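PDB 5HL3: Lmo2470 protein from Listeria monocytogenes EGD-e, which interacts with afadin and facilitates basement membrane crossing, as a calcium-binding internalin with leucine-rich repeats. Local coordinates for residues L31-S35 with V36-I40; D21-A24 with K25-K29; F288-E292 with T293-V297; L151-S154 with E155-I158. All blocks are in the same frame, centred on the assembly; numbering follows the deposited sequence.

Contact 1 (L31-S35 with V36-I40); sequences LNKDS and VNDVI. With CA (calcium ion), chain C.
S35 and D38 are joined by two hydrogen bonds, one to the aspartate side chain and one between backbones, and their contact shapes the bend between helix 21-30 and strand 39-40. D38 OD2 accepts the amide of S35 N at 3.1 Å; the N-H comes down on the carboxylate from above its plane, 57° out of it. In return D38 N donates to S35 O at 3.1 Å, the bond that closes the turn. With CG beside its own backbone N (chi1 -73°), the D38 carboxylate lies back over that turn. S35 uses its hydroxyl as well: OG lies opposite the backbone N, which carries it forward to accept N37 N at 3.0 Å with an N-H...O angle of 159°. The segment thus combines a type I beta turn, S35 to D38, with an ST turn led by S35, inside the N-terminal internalin region whose sequence family belongs to the EF-hand clan. D38 splits its two oxygens between tasks: OD1 coordinates a calcium ion at 2.3 Å, while OD2 also takes a bond from water 3, itself a ligand of that ion. The ion would probably draw charge from the carboxylate. The aliphatic part of K33 lies over the same aspartate, K33 CB 3.4 Å from D38 OD2, and its CE continues to I40 CG2. Nearer the helix end and strand 39-40, I40 CD1 meets L31 CD1 at 4.0 Å, the two side chains crossing at about a right angle; both also pack on I14 of helix 14-17. K33 NZ donates to water 1, which in turn donates to V39 O.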
loop_
_atom_site.group_PDB
_atom_site.type_symbol
_atom_site.label_atom_id
_atom_site.label_comp_id
_atom_site.label_asym_id
_atom_site.label_seq_id
_atom_site.Cartn_x
_atom_site.Cartn_y
_atom_site.Cartn_z
ATOM N N LEU A 31 -7.888 -30.511 -14.966
ATOM C CA LEU A 31 -8.830 -31.639 -15.097
ATOM C C LEU A 31 -8.232 -32.967 -14.624
ATOM O O LEU A 31 -8.884 -34.012 -14.702
ATOM C CB LEU A 31 -9.235 -31.735 -16.584
ATOM C CG LEU A 31 -10.169 -30.620 -17.079
ATOM C CD1 LEU A 31 -10.066 -30.419 -18.569
ATOM C CD2 LEU A 31 -11.606 -30.936 -16.672
ATOM N N ASN A 32 -6.989 -32.949 -14.170
ATOM C CA ASN A 32 -6.267 -34.161 -13.795
ATOM C C ASN A 32 -6.283 -35.231 -14.889
ATOM O O ASN A 32 -6.514 -36.413 -14.625
ATOM C CB ASN A 32 -6.725 -34.740 -12.459
ATOM C CG ASN A 32 -5.723 -35.759 -11.906
ATOM O OD1 ASN A 32 -4.523 -35.690 -12.192
ATOM N ND2 ASN A 32 -6.202 -36.693 -11.117
ATOM N N LYS A 33 -6.066 -34.802 -16.128
ATOM C CA LYS A 33 -5.928 -35.720 -17.255
ATOM C C LYS A 33 -4.454 -35.753 -17.636
ATOM O O LYS A 33 -3.777 -34.717 -17.609
ATOM C CB LYS A 33 -6.756 -35.240 -18.450
ATOM C CG LYS A 33 -8.253 -35.329 -18.257
ATOM C CD LYS A 33 -8.733 -36.770 -18.198
ATOM C CE LYS A 33 -10.233 -36.904 -18.355
ATOM N NZ LYS A 33 -10.679 -38.304 -18.121
ATOM N N ASP A 34 -3.954 -36.931 -18.004
ATOM C CA ASP A 34 -2.533 -37.045 -18.313
ATOM C C ASP A 34 -2.156 -36.465 -19.667
ATOM O O ASP A 34 -0.978 -36.149 -19.883
ATOM C CB ASP A 34 -2.058 -38.492 -18.246
ATOM C CG ASP A 34 -2.038 -39.043 -16.828
ATOM O OD1 ASP A 34 -1.997 -38.252 -15.847
ATOM O OD2 ASP A 34 -2.014 -40.288 -16.723
ATOM N N SER A 35 -3.132 -36.297 -20.572
ATOM C CA SER A 35 -2.823 -35.839 -21.925
ATOM C C SER A 35 -3.795 -34.802 -22.428
ATOM O O SER A 35 -4.977 -34.885 -22.141
ATOM C CB SER A 35 -2.908 -37.031 -22.859
ATOM O OG SER A 35 -2.613 -36.669 -24.181
ATOM N N VAL A 36 -3.320 -33.855 -23.230
ATOM C CA VAL A 36 -4.222 -32.919 -23.893
ATOM C C VAL A 36 -5.080 -33.616 -24.949
ATOM O O VAL A 36 -6.047 -33.053 -25.414
ATOM C CB VAL A 36 -3.497 -31.729 -24.547
ATOM C CG1 VAL A 36 -2.746 -30.927 -23.483
ATOM C CG2 VAL A 36 -2.564 -32.130 -25.704
ATOM N N ASN A 37 -4.721 -34.846 -25.318
ATOM C CA ASN A 37 -5.546 -35.610 -26.255
ATOM C C ASN A 37 -6.694 -36.305 -25.574
ATOM O O ASN A 37 -7.586 -36.804 -26.255
ATOM C CB ASN A 37 -4.702 -36.603 -27.032
ATOM C CG ASN A 37 -3.664 -35.918 -27.896
ATOM O OD1 ASN A 37 -3.856 -34.811 -28.367
ATOM N ND2 ASN A 37 -2.519 -36.565 -28.062
ATOM N N ASP A 38 -6.723 -36.320 -24.240
ATOM C CA ASP A 38 -7.802 -37.009 -23.527
ATOM C C ASP A 38 -9.159 -36.341 -23.773
ATOM O O ASP A 38 -9.283 -35.105 -23.832
ATOM C CB ASP A 38 -7.547 -37.055 -22.020
ATOM C CG ASP A 38 -6.445 -38.033 -21.617
ATOM O OD1 ASP A 38 -6.232 -39.039 -22.289
ATOM O OD2 ASP A 38 -5.805 -37.788 -20.561
ATOM N N VAL A 39 -10.178 -37.195 -23.901
ATOM C CA VAL A 39 -11.551 -36.761 -24.156
ATOM C C VAL A 39 -12.224 -36.396 -22.835
ATOM O O VAL A 39 -12.173 -37.156 -21.864
ATOM C CB VAL A 39 -12.336 -37.869 -24.878
ATOM C CG1 VAL A 39 -13.812 -37.525 -24.963
ATOM C CG2 VAL A 39 -11.729 -38.080 -26.261
ATOM N N ILE A 40 -12.825 -35.215 -22.824
ATOM C CA ILE A 40 -13.573 -34.714 -21.665
ATOM C C ILE A 40 -15.027 -34.489 -22.016
ATOM O O ILE A 40 -15.388 -34.276 -23.168
ATOM C CB ILE A 40 -12.971 -33.413 -21.094
ATOM C CG1 ILE A 40 -12.881 -32.306 -22.151
ATOM C CG2 ILE A 40 -11.643 -33.713 -20.428
ATOM C CD1 ILE A 40 -12.720 -30.922 -21.549
HETATM CA CA CA C . -5.236 -41.156 -22.215
HETATM O O HOH W 1 -13.485 -37.992 -19.283
HETATM O O HOH W 2 -2.532 -38.839 -25.655
HETATM O O HOH W 3 -4.678 -40.268 -19.895
HETATM O O HOH W 4 -4.353 -40.305 -24.231
HETATM O O HOH W 5 -6.974 -41.724 -20.744
HETATM O O HOH W 6 -4.319 -42.984 -20.962
#

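Contact 2 (D21-A24 with K25-K29); sequences DGLA and KDMAK
D21 O accepts K25 N at 3.0 Å, the first of four successive i to i+4 bonds that identify 21-29 as regular alpha helix. The same D21 oxygen lies 3.4 Å from K25 CB, so the root of the lysine rests beside the carbonyl while its chain runs outward. G22 follows, buried and without a side chain. Its O takes D26 N at 3.1 Å, and the flat D26 carboxylate group stands close by, CG 3.6 Å from G22 O. D26 is placed there by its first torsion (chi1 -72°), which sets CG beside the backbone N. Its oxygens are held from outside the helix, OD1 by the T55 hydroxyl and OD2 by E54 N, fixing the rotation of a buried carboxylate and tying the helix to the segment after strand 50-53. Next comes L23, whose O receives M27 N at 2.8 Å. L23 CG and M27 CG, one turn apart, approach to 4.3 Å along the face that packs on F53 of strand 50-53. M27 is a selenomethionine; bends at chi2 and chi3 fold its end away from the leucine, and its side chain touches L51 and F18. The A24 methyl turns away from the following helical turn to lie against I15 and V36, so the helix is covered here by helix 14-17 and the loop that follows 21-30 itself. A24 O accepts A28 N at 2.8 Å with an N-H...O angle of 160°, and A28 CB sits 3.5 Å from that same oxygen.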
loop_
_atom_site.group_PDB
_atom_site.type_symbol
_atom_site.label_atom_id
_atom_site.label_comp_id
_atom_site.label_asym_id
_atom_site.label_seq_id
_atom_site.Cartn_x
_atom_site.Cartn_y
_atom_site.Cartn_z
ATOM N N ASP A 21 -1.592 -24.597 -27.245
ATOM C CA ASP A 21 -0.760 -25.583 -26.545
ATOM C C ASP A 21 -0.672 -25.321 -25.049
ATOM O O ASP A 21 -0.882 -26.231 -24.245
ATOM C CB ASP A 21 0.624 -25.686 -27.185
ATOM C CG ASP A 21 0.579 -26.328 -28.603
ATOM O OD1 ASP A 21 -0.414 -26.976 -28.996
ATOM O OD2 ASP A 21 1.571 -26.198 -29.328
ATOM N N GLY A 22 -0.385 -24.078 -24.648
ATOM C CA GLY A 22 -0.246 -23.762 -23.257
ATOM C C GLY A 22 -1.545 -23.853 -22.505
ATOM O O GLY A 22 -1.581 -24.350 -21.382
ATOM N N LEU A 23 -2.628 -23.336 -23.086
ATOM C CA LEU A 23 -3.901 -23.408 -22.406
ATOM C C LEU A 23 -4.341 -24.855 -22.234
ATOM O O LEU A 23 -4.842 -25.233 -21.177
ATOM C CB LEU A 23 -4.984 -22.630 -23.164
ATOM C CG LEU A 23 -6.315 -22.488 -22.425
ATOM C CD1 LEU A 23 -6.117 -21.623 -21.194
ATOM C CD2 LEU A 23 -7.405 -21.923 -23.324
ATOM N N ALA A 24 -4.174 -25.665 -23.262
ATOM C CA ALA A 24 -4.579 -27.069 -23.170
ATOM C C ALA A 24 -3.784 -27.825 -22.125
ATOM O O ALA A 24 -4.326 -28.633 -21.391
ATOM C CB ALA A 24 -4.489 -27.744 -24.519
ATOM N N LYS A 25 -2.484 -27.549 -22.049
ATOM C CA LYS A 25 -1.622 -28.158 -21.027
ATOM C C LYS A 25 -2.139 -27.810 -19.628
ATOM O O LYS A 25 -2.304 -28.692 -18.778
ATOM C CB LYS A 25 -0.174 -27.681 -21.214
ATOM C CG LYS A 25 0.791 -27.988 -20.078
ATOM C CD LYS A 25 2.247 -27.710 -20.440
ATOM C CE LYS A 25 3.177 -27.786 -19.218
ATOM N NZ LYS A 25 3.009 -26.632 -18.268
ATOM N N ASP A 26 -2.409 -26.524 -19.397
ATOM C CA ASP A 26 -2.901 -26.095 -18.087
ATOM C C ASP A 26 -4.294 -26.650 -17.815
ATOM O O ASP A 26 -4.582 -27.048 -16.691
ATOM C CB ASP A 26 -2.879 -24.577 -17.964
ATOM C CG ASP A 26 -1.467 -24.020 -17.832
ATOM O OD1 ASP A 26 -0.476 -24.807 -17.869
ATOM O OD2 ASP A 26 -1.369 -22.769 -17.722
HETATM N N MSE A 27 -5.127 -26.746 -18.839
HETATM C CA MSE A 27 -6.465 -27.330 -18.629
HETATM C C MSE A 27 -6.380 -28.814 -18.314
HETATM O O MSE A 27 -7.133 -29.290 -17.483
HETATM C CB MSE A 27 -7.376 -27.038 -19.822
HETATM C CG MSE A 27 -7.833 -25.580 -19.868
HETATM SE SE MSE A 27 -8.743 -24.966 -18.208
HETATM C CE MSE A 27 -9.920 -26.499 -17.924
ATOM N N ALA A 28 -5.486 -29.554 -18.959
ATOM C CA ALA A 28 -5.315 -30.966 -18.627
ATOM C C ALA A 28 -4.904 -31.130 -17.170
ATOM O O ALA A 28 -5.374 -32.029 -16.472
ATOM C CB ALA A 28 -4.300 -31.630 -19.568
ATOM N N LYS A 29 -4.024 -30.250 -16.692
ATOM C CA LYS A 29 -3.615 -30.304 -15.290
ATOM C C LYS A 29 -4.815 -29.988 -14.376
ATOM O O LYS A 29 -5.047 -30.672 -13.379
ATOM C CB LYS A 29 -2.464 -29.335 -15.039
ATOM C CG LYS A 29 -1.913 -29.440 -13.631
ATOM C CD LYS A 29 -0.755 -28.497 -13.415
ATOM C CE LYS A 29 -0.482 -28.363 -11.925
ATOM N NZ LYS A 29 0.318 -27.176 -11.568
#

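Contact 3 (F288-E292 with T293-V297)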
loop_
_atom_site.group_PDB
_atom_site.type_symbol
_atom_site.label_atom_id
_atom_site.label_comp_id
_atom_site.label_asym_id
_atom_site.label_seq_id
_atom_site.Cartn_x
_atom_site.Cartn_y
_atom_site.Cartn_z
ATOM N N PHE A 288 7.650 15.614 22.968
ATOM C CA PHE A 288 6.843 15.664 24.187
ATOM C C PHE A 288 5.628 14.744 24.147
ATOM O O PHE A 288 5.293 14.132 25.152
ATOM C CB PHE A 288 6.507 17.114 24.543
ATOM C CG PHE A 288 7.740 17.912 24.853
ATOM C CD1 PHE A 288 8.382 17.775 26.069
ATOM C CD2 PHE A 288 8.329 18.699 23.875
ATOM C CE1 PHE A 288 9.554 18.469 26.343
ATOM C CE2 PHE A 288 9.520 19.346 24.117
ATOM C CZ PHE A 288 10.120 19.235 25.352
ATOM N N GLN A 289 5.015 14.604 22.982
ATOM C CA GLN A 289 3.904 13.671 22.806
ATOM C C GLN A 289 4.360 12.227 22.984
ATOM O O GLN A 289 3.688 11.434 23.685
ATOM C CB GLN A 289 3.279 13.848 21.434
ATOM C CG GLN A 289 2.511 15.139 21.261
ATOM C CD GLN A 289 2.062 15.326 19.818
ATOM O OE1 GLN A 289 2.898 15.366 18.897
ATOM N NE2 GLN A 289 0.766 15.433 19.617
HETATM N N MSE A 290 5.477 11.871 22.347
HETATM C CA MSE A 290 6.002 10.508 22.457
HETATM C C MSE A 290 6.424 10.207 23.877
HETATM O O MSE A 290 6.208 9.108 24.390
HETATM C CB MSE A 290 7.144 10.269 21.444
HETATM C CG MSE A 290 6.558 10.236 20.035
HETATM SE SE MSE A 290 7.862 9.947 18.605
HETATM C CE MSE A 290 8.562 8.175 19.111
ATOM N N GLU A 291 7.058 11.176 24.539
ATOM C CA GLU A 291 7.529 10.966 25.902
ATOM C C GLU A 291 6.361 10.758 26.842
ATOM O O GLU A 291 6.343 9.773 27.618
ATOM C CB GLU A 291 8.393 12.165 26.361
ATOM C CG GLU A 291 9.192 11.939 27.641
ATOM C CD GLU A 291 8.361 11.913 28.910
ATOM O OE1 GLU A 291 7.330 12.610 29.028
ATOM O OE2 GLU A 291 8.763 11.199 29.850
ATOM N N GLU A 292 5.342 11.616 26.740
ATOM C CA GLU A 292 4.259 11.567 27.697
ATOM C C GLU A 292 3.301 10.398 27.511
ATOM O O GLU A 292 2.657 9.982 28.477
ATOM C CB GLU A 292 3.553 12.903 27.819
ATOM C CG GLU A 292 2.700 13.349 26.697
ATOM C CD GLU A 292 2.643 14.887 26.564
ATOM O OE1 GLU A 292 2.222 15.317 25.471
ATOM O OE2 GLU A 292 3.072 15.653 27.479
ATOM N N THR A 293 3.239 9.848 26.295
ATOM C CA THR A 293 2.403 8.669 26.043
ATOM C C THR A 293 3.231 7.374 26.035
ATOM O O THR A 293 2.769 6.327 25.577
ATOM C CB THR A 293 1.540 8.809 24.777
ATOM O OG1 THR A 293 2.382 8.933 23.629
ATOM C CG2 THR A 293 0.631 10.000 24.892
ATOM N N ASN A 294 4.444 7.421 26.569
ATOM C CA ASN A 294 5.231 6.193 26.784
ATOM C C ASN A 294 5.584 5.431 25.517
ATOM O O ASN A 294 5.645 4.197 25.523
ATOM C CB ASN A 294 4.564 5.313 27.855
ATOM C CG ASN A 294 4.473 6.038 29.172
ATOM O OD1 ASN A 294 5.480 6.514 29.684
ATOM N ND2 ASN A 294 3.257 6.216 29.674
HETATM N N MSE A 295 5.865 6.175 24.456
HETATM C CA MSE A 295 6.253 5.597 23.183
HETATM C C MSE A 295 7.751 5.433 23.047
HETATM O O MSE A 295 8.204 4.802 22.086
HETATM C CB MSE A 295 5.749 6.485 22.039
HETATM C CG MSE A 295 4.211 6.552 22.001
HETATM SE SE MSE A 295 3.521 7.804 20.642
HETATM C CE MSE A 295 4.026 6.849 19.016
ATOM N N LEU A 296 8.541 5.955 23.975
ATOM C CA LEU A 296 9.979 5.877 23.830
ATOM C C LEU A 296 10.547 4.563 24.318
ATOM O O LEU A 296 10.122 4.039 25.349
ATOM C CB LEU A 296 10.660 7.013 24.600
ATOM C CG LEU A 296 10.273 8.444 24.218
ATOM C CD1 LEU A 296 10.956 9.433 25.187
ATOM C CD2 LEU A 296 10.571 8.764 22.765
ATOM N N VAL A 297 11.539 4.064 23.589
ATOM C CA VAL A 297 12.304 2.861 23.996
ATOM C C VAL A 297 13.616 3.185 24.731
ATOM O O VAL A 297 14.278 2.292 25.270
ATOM C CB VAL A 297 12.599 1.924 22.785
ATOM C CG1 VAL A 297 11.321 1.437 22.120
ATOM C CG2 VAL A 297 13.546 2.580 21.777
HETATM O O HOH W 7 8.112 7.529 26.768
HETATM O O HOH W 8 5.974 9.158 30.294
#
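T293 returns twice to one carbonyl of the last helical turn: its OG1 donates to Q289 O at 2.8 Å and its N to the same Q289 O at 3.1 Å, from opposite faces of the carbonyl plane. The hydroxyl gets there because chi1 of 63° puts OG1 between the backbone N and the carbonyl carbon, over the helix end. One residue on, N294 has positive phi (63°) and is the C-prime residue of a Schellman motif: M295 N donates to M290 O at 3.0 Å, and N294 N donates to E291 O at 3.2 Å. This wraps the chain back along the helix. The CG of selenomethionine M290 then meets the SE of selenomethionine M295 at 3.9 Å, the two chains crossing near a right angle. L296 straddles the helix end, its CD2 4.0 Å from M290 CB and its CD1 3.9 Å from E291 CB. Water 7 joins E291 O to L296 N. Farther out, Y342 of strand 334-345 packs on M290 and L296, Q289 OE1 accepts L252 N, and N343 OD1 accepts V297 N.

Contact 4 (L151-S154 with E155-I158); sequences LYMS and EMLI. With CA (calcium ion), chain E.
M156 reaches back across M153, a pairing of two selenomethionines just after strand 150-152. Its CB points toward 151-154, and with chi1 at -59° CG stands beside the backbone N. There CG lies 3.4 Å from S154 O. The selenium comes next, M156 SE lying 3.6 Å from M153 CA and also facing both the selenium and the CE of M153. At the tip, chi3 of 77° bends the methyl out of line, and the side chain as a whole touches M130 and L135. I158 supports the same residue from another direction, its CD1 3.8 Å from M153 O and 4.1 Å from M153 CB. M153 has a second conformer, so the approaches to its side chain hold for the one described. L151, M153, M156 and I158 fit the spacing of the leucine-rich repeat consensus LxLxxNxL, with M156 at the place of the usual asparagine. N180, the asparagine of the next repeat, serves the backbone here: its OD1 accepts M156 N and I158 N, and its ND2 donates to M153 O. E155 and L157 both have positive phi as the chain winds into the loop. L157 O coordinates a calcium ion at 2.4 Å, with E162 and four waters among its ligands; one of these, water 9, lies 2.8 Å from M156 O. Strand 150-152 runs parallel between strands 127-129 and 174-176 of the repeat sheet, M156 and I158 both resting on L135 of strand 134-135 in the repeat before.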
loop_
_atom_site.group_PDB
_atom_site.type_symbol
_atom_site.label_atom_id
_atom_site.label_comp_id
_atom_site.label_asym_id
_atom_site.label_seq_id
_atom_site.Cartn_x
_atom_site.Cartn_y
_atom_site.Cartn_z
ATOM N N LEU A 151 -9.523 -5.705 -2.274
ATOM C CA LEU A 151 -8.807 -5.279 -3.460
ATOM C C LEU A 151 -7.326 -5.102 -3.104
ATOM O O LEU A 151 -6.983 -4.195 -2.326
ATOM C CB LEU A 151 -9.448 -4.004 -3.998
ATOM C CG LEU A 151 -8.959 -3.464 -5.313
ATOM C CD1 LEU A 151 -9.035 -4.499 -6.425
ATOM C CD2 LEU A 151 -9.769 -2.220 -5.668
ATOM N N TYR A 152 -6.474 -5.985 -3.633
ATOM C CA TYR A 152 -5.028 -5.992 -3.359
ATOM C C TYR A 152 -4.317 -5.500 -4.608
ATOM O O TYR A 152 -4.223 -6.236 -5.618
ATOM C CB TYR A 152 -4.582 -7.381 -2.961
ATOM C CG TYR A 152 -5.190 -7.844 -1.651
ATOM C CD1 TYR A 152 -4.670 -7.436 -0.431
ATOM C CD2 TYR A 152 -6.297 -8.721 -1.630
ATOM C CE1 TYR A 152 -5.243 -7.871 0.750
ATOM C CE2 TYR A 152 -6.840 -9.145 -0.444
ATOM C CZ TYR A 152 -6.325 -8.714 0.733
ATOM O OH TYR A 152 -6.927 -9.153 1.931
HETATM N N MSE A 153 -3.775 -4.274 -4.536
HETATM C CA MSE A 153 -3.184 -3.590 -5.684
HETATM C C MSE A 153 -1.893 -2.911 -5.263
HETATM O O MSE A 153 -1.661 -1.745 -5.574
HETATM C CB MSE A 153 -4.179 -2.574 -6.237
HETATM C CG MSE A 153 -5.555 -3.159 -6.572
HETATM SE SE MSE A 153 -5.580 -4.298 -8.174
HETATM C CE MSE A 153 -5.635 -2.821 -9.447
ATOM N N SER A 154 -1.049 -3.634 -4.554
ATOM C CA SER A 154 0.233 -3.101 -4.058
ATOM C C SER A 154 1.303 -3.178 -5.140
ATOM O O SER A 154 1.325 -4.151 -5.904
ATOM C CB SER A 154 0.668 -3.923 -2.851
ATOM O OG SER A 154 1.924 -3.491 -2.381
ATOM N N GLU A 155 2.186 -2.179 -5.215
ATOM C CA GLU A 155 3.338 -2.210 -6.155
ATOM C C GLU A 155 2.882 -2.390 -7.591
ATOM O O GLU A 155 3.232 -3.368 -8.270
ATOM C CB GLU A 155 4.379 -3.271 -5.774
ATOM C CG GLU A 155 5.707 -2.981 -6.459
ATOM C CD GLU A 155 6.779 -3.960 -6.151
ATOM O OE1 GLU A 155 6.573 -5.173 -6.320
ATOM O OE2 GLU A 155 7.886 -3.511 -5.790
HETATM N N MSE A 156 2.161 -1.392 -8.079
HETATM C CA MSE A 156 1.642 -1.406 -9.442
HETATM C C MSE A 156 1.850 -0.109 -10.176
HETATM O O MSE A 156 1.288 0.079 -11.245
HETATM C CB MSE A 156 0.126 -1.726 -9.454
HETATM C CG MSE A 156 -0.202 -3.082 -8.804
HETATM SE SE MSE A 156 -2.065 -3.597 -9.094
HETATM C CE MSE A 156 -1.880 -4.185 -10.938
ATOM N N LEU A 157 2.701 0.778 -9.636
ATOM C CA LEU A 157 2.916 2.130 -10.192
ATOM C C LEU A 157 1.605 2.926 -10.378
ATOM O O LEU A 157 1.400 3.591 -11.402
ATOM C CB LEU A 157 3.767 2.065 -11.447
ATOM C CG LEU A 157 5.216 1.634 -11.172
ATOM C CD1 LEU A 157 5.892 1.395 -12.498
ATOM C CD2 LEU A 157 5.979 2.651 -10.371
ATOM N N ILE A 158 0.739 2.861 -9.365
ATOM C CA ILE A 158 -0.509 3.588 -9.412
ATOM C C ILE A 158 -0.282 5.021 -8.922
ATOM O O ILE A 158 0.290 5.230 -7.854
ATOM C CB ILE A 158 -1.573 2.886 -8.561
ATOM C CG1 ILE A 158 -1.884 1.530 -9.204
ATOM C CG2 ILE A 158 -2.856 3.735 -8.492
ATOM C CD1 ILE A 158 -2.677 0.582 -8.339
HETATM CA CA CA E . 0.364 4.042 -13.533
HETATM O O HOH W 9 0.906 1.768 -13.442
HETATM O O HOH W 10 1.259 6.224 -13.156
HETATM O O HOH W 11 1.725 4.150 -15.385
HETATM O O HOH W 12 -1.071 2.987 -15.178
#

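Contacts 1 and 2 are neighbours in the N-terminal region, centres about 9 Å apart: V36 packs on the helix through CG1, and K33 N probably bonds A28 O. Contact 2 is buried and made of helix backbone bonds with apolar faces, whereas contact 1 is a surface turn whose aspartate side chain binds calcium. Contact 3 lies on the other side of the chain's centre, about 65 Å from contact 1 centre to centre, and is also a surface feature, ending a helix through backbone bonds and a threonine hydroxyl. Contact 4 is buried near the centre of the chain, where a strand of the repeat sheet runs into its loop; it relies on apolar packing and, unlike contact 1, offers calcium a backbone carbonyl.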